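Local coordinates for Cfl (Pectobacterium brasiliense, PDB 7A9J), which probably activates carboxylic acids such as coronafacic acid with ATP, as an enzyme of the AMP-binding ligase family, and joins them to an acceptor, at residues K128-T133 / E144-I149. The protein carries 1 engineered substitution. Numbering follows the deposited sequence.
Sequences KRFYET and EKIWVI. With PO4 (phosphate ion), chain C.
Phe-130 of the short helix 127-132 lies against Ile-146 and Val-148 of strand 145-148, a wholly apolar helix-on-sheet contact in a five-stranded parallel alpha/beta layer of the AMP-binding enzyme region. The chain leaves strand 122-125 into this helix and returns through helix 134-138 to strand 145-148, parallel to 122-125 and next to it: a beta-alpha-beta crossover whose connection is broken into two helices. Phe-130 does nearly all the work for the helix. With CG anti to the backbone N (chi1 180°), the ring reaches across to the strand, and CG2 of Val-148 sits over one face in a CH-pi contact, 3.5 Å from the ring centroid and 15° off the normal. That methyl is set toward the CG and CD1 side of the ring, while Val-148 CG1 meets the stem, 3.7 Å from Phe-130 CB. Farther out, CE1 of Phe-130 meets CG2 of Ile-146 at 3.8 Å, an oblique approach. Tyr-123, Ile-137 and Thr-160 also pack on the Phe-130 side chain, so it is buried between the sheet and helix 134-138.

The neighbouring helix residues hold a phosphate, probably from the crystallisation liquor. Arg-129, bent at chi2 and chi3, offers the edge of its guanidinium, and Lys-128 NZ reaches phosphate O1 at 3.1 Å. Asp-126 forms a salt bridge with Arg-129 and probably offsets part of the charge gathered here. Arg-129 NH1 donates to phosphate O1 in a nearly straight bond, at 169°. Its neighbour NH2 makes a similarly straight bond and comes closer, 2.8 Å from phosphate O4.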
loop_
_atom_site.group_PDB
_atom_site.type_symbol
_atom_site.label_atom_id
_atom_site.label_comp_id
_atom_site.label_asym_id
_atom_site.label_seq_id
_atom_site.Cartn_x
_atom_site.Cartn_y
_atom_site.Cartn_z
ATOM N N LYS A 128 11.607 -3.512 20.379
ATOM C CA LYS A 128 10.204 -3.861 20.590
ATOM C C LYS A 128 9.851 -5.169 19.875
ATOM O O LYS A 128 9.222 -6.051 20.474
ATOM C CB LYS A 128 9.342 -2.697 20.060
ATOM C CG LYS A 128 7.819 -2.899 20.191
ATOM C CD LYS A 128 7.123 -1.533 19.998
ATOM C CE LYS A 128 5.581 -1.625 20.074
ATOM N NZ LYS A 128 4.939 -0.374 19.523
ATOM N N ARG A 129 10.272 -5.312 18.613
ATOM C CA ARG A 129 9.911 -6.490 17.803
ATOM C C ARG A 129 10.616 -7.743 18.317
ATOM O O ARG A 129 9.999 -8.804 18.492
ATOM C CB ARG A 129 10.245 -6.240 16.327
ATOM C CG ARG A 129 9.005 -5.757 15.505
ATOM C CD ARG A 129 8.208 -4.619 16.223
ATOM N NE ARG A 129 8.979 -3.351 16.261
ATOM C CZ ARG A 129 8.407 -2.159 16.443
ATOM N NH1 ARG A 129 7.058 -2.102 16.576
ATOM N NH2 ARG A 129 9.166 -1.057 16.530
ATOM N N PHE A 130 11.909 -7.628 18.606
ATOM C CA PHE A 130 12.647 -8.767 19.135
ATOM C C PHE A 130 12.062 -9.288 20.435
ATOM O O PHE A 130 11.958 -10.496 20.621
ATOM C CB PHE A 130 14.146 -8.378 19.323
ATOM C CG PHE A 130 14.974 -9.505 19.874
ATOM C CD1 PHE A 130 15.318 -10.576 19.048
ATOM C CD2 PHE A 130 15.457 -9.453 21.160
ATOM C CE1 PHE A 130 16.098 -11.636 19.591
ATOM C CE2 PHE A 130 16.194 -10.525 21.730
ATOM C CZ PHE A 130 16.537 -11.601 20.905
ATOM N N TYR A 131 11.792 -8.417 21.415
ATOM C CA TYR A 131 11.464 -8.954 22.711
ATOM C C TYR A 131 10.049 -9.531 22.724
ATOM O O TYR A 131 9.748 -10.357 23.571
ATOM C CB TYR A 131 11.644 -7.899 23.803
ATOM C CG TYR A 131 13.102 -7.872 24.195
ATOM C CD1 TYR A 131 13.626 -8.885 24.993
ATOM C CD2 TYR A 131 13.958 -6.888 23.700
ATOM C CE1 TYR A 131 15.020 -8.878 25.368
ATOM C CE2 TYR A 131 15.331 -6.888 24.057
ATOM C CZ TYR A 131 15.826 -7.887 24.837
ATOM O OH TYR A 131 17.179 -7.897 25.223
ATOM N N GLU A 132 9.238 -9.138 21.750
ATOM C CA GLU A 132 7.917 -9.768 21.594
ATOM C C GLU A 132 8.020 -11.174 20.999
ATOM O O GLU A 132 7.044 -11.947 21.029
ATOM C CB GLU A 132 7.072 -8.891 20.652
ATOM C CG GLU A 132 6.400 -7.708 21.340
ATOM C CD GLU A 132 5.883 -6.634 20.355
ATOM O OE1 GLU A 132 5.975 -6.799 19.102
ATOM O OE2 GLU A 132 5.371 -5.602 20.853
ATOM N N THR A 133 9.174 -11.498 20.426
ATOM C CA THR A 133 9.381 -12.666 19.576
ATOM C C THR A 133 10.632 -13.445 19.973
ATOM O O THR A 133 11.140 -14.241 19.177
ATOM C CB THR A 133 9.508 -12.210 18.121
ATOM O OG1 THR A 133 8.610 -11.122 17.893
ATOM C CG2 THR A 133 9.077 -13.342 17.183
ATOM N N GLU A 144 22.604 -17.636 12.215
ATOM C CA GLU A 144 23.970 -17.550 12.745
ATOM C C GLU A 144 24.261 -16.224 13.461
ATOM O O GLU A 144 25.176 -16.168 14.308
ATOM C CB GLU A 144 24.982 -17.722 11.612
ATOM C CG GLU A 144 24.864 -19.005 10.814
ATOM C CD GLU A 144 25.547 -18.897 9.437
ATOM O OE1 GLU A 144 26.604 -18.218 9.322
ATOM O OE2 GLU A 144 25.009 -19.482 8.468
ATOM N N LYS A 145 23.564 -15.156 13.085
ATOM C CA LYS A 145 23.658 -13.843 13.699
ATOM C C LYS A 145 22.265 -13.269 13.878
ATOM O O LYS A 145 21.465 -13.259 12.938
ATOM C CB LYS A 145 24.459 -12.872 12.823
ATOM C CG LYS A 145 25.861 -13.392 12.501
ATOM C CD LYS A 145 26.721 -13.320 13.696
ATOM C CE LYS A 145 28.021 -14.149 13.469
ATOM N NZ LYS A 145 29.029 -13.967 14.540
ATOM N N ILE A 146 22.023 -12.739 15.063
ATOM C CA ILE A 146 20.809 -12.019 15.425
ATOM C C ILE A 146 21.293 -10.683 15.993
ATOM O O ILE A 146 21.856 -10.666 17.078
ATOM C CB ILE A 146 20.013 -12.797 16.498
ATOM C CG1 ILE A 146 19.642 -14.188 15.977
ATOM C CG2 ILE A 146 18.792 -11.994 16.994
ATOM C CD1 ILE A 146 19.096 -15.118 17.054
ATOM N N TRP A 147 21.008 -9.576 15.319
ATOM C CA TRP A 147 21.337 -8.252 15.830
ATOM C C TRP A 147 20.060 -7.510 16.207
ATOM O O TRP A 147 19.061 -7.561 15.462
ATOM C CB TRP A 147 22.086 -7.425 14.782
ATOM C CG TRP A 147 23.493 -7.887 14.394
ATOM C CD1 TRP A 147 24.671 -7.589 15.038
ATOM C CD2 TRP A 147 23.858 -8.648 13.229
ATOM N NE1 TRP A 147 25.746 -8.151 14.365
ATOM C CE2 TRP A 147 25.277 -8.781 13.243
ATOM C CE3 TRP A 147 23.135 -9.229 12.186
ATOM C CZ2 TRP A 147 25.965 -9.493 12.273
ATOM C CZ3 TRP A 147 23.806 -9.911 11.206
ATOM C CH2 TRP A 147 25.236 -10.023 11.249
ATOM N N VAL A 148 20.088 -6.832 17.351
ATOM C CA VAL A 148 18.902 -6.201 17.948
ATOM C C VAL A 148 19.298 -4.791 18.380
ATOM O O VAL A 148 20.243 -4.619 19.175
ATOM C CB VAL A 148 18.385 -6.979 19.159
ATOM C CG1 VAL A 148 17.166 -6.271 19.800
ATOM C CG2 VAL A 148 18.124 -8.419 18.799
ATOM N N ILE A 149 18.579 -3.799 17.875
ATOM C CA ILE A 149 18.777 -2.434 18.346
ATOM C C ILE A 149 18.292 -2.344 19.776
ATOM O O ILE A 149 17.168 -2.771 20.095
ATOM C CB ILE A 149 18.006 -1.455 17.443
ATOM C CG1 ILE A 149 18.488 -1.582 16.002
ATOM C CG2 ILE A 149 18.155 -0.025 17.989
ATOM C CD1 ILE A 149 17.672 -0.699 14.994
HETATM P P PO4 C . 6.962 1.964 16.907
HETATM O O1 PO4 C . 6.040 0.724 16.886
HETATM O O2 PO4 C . 6.878 2.695 18.229
HETATM O O3 PO4 C . 6.514 2.885 15.814
HETATM O O4 PO4 C . 8.390 1.610 16.676
#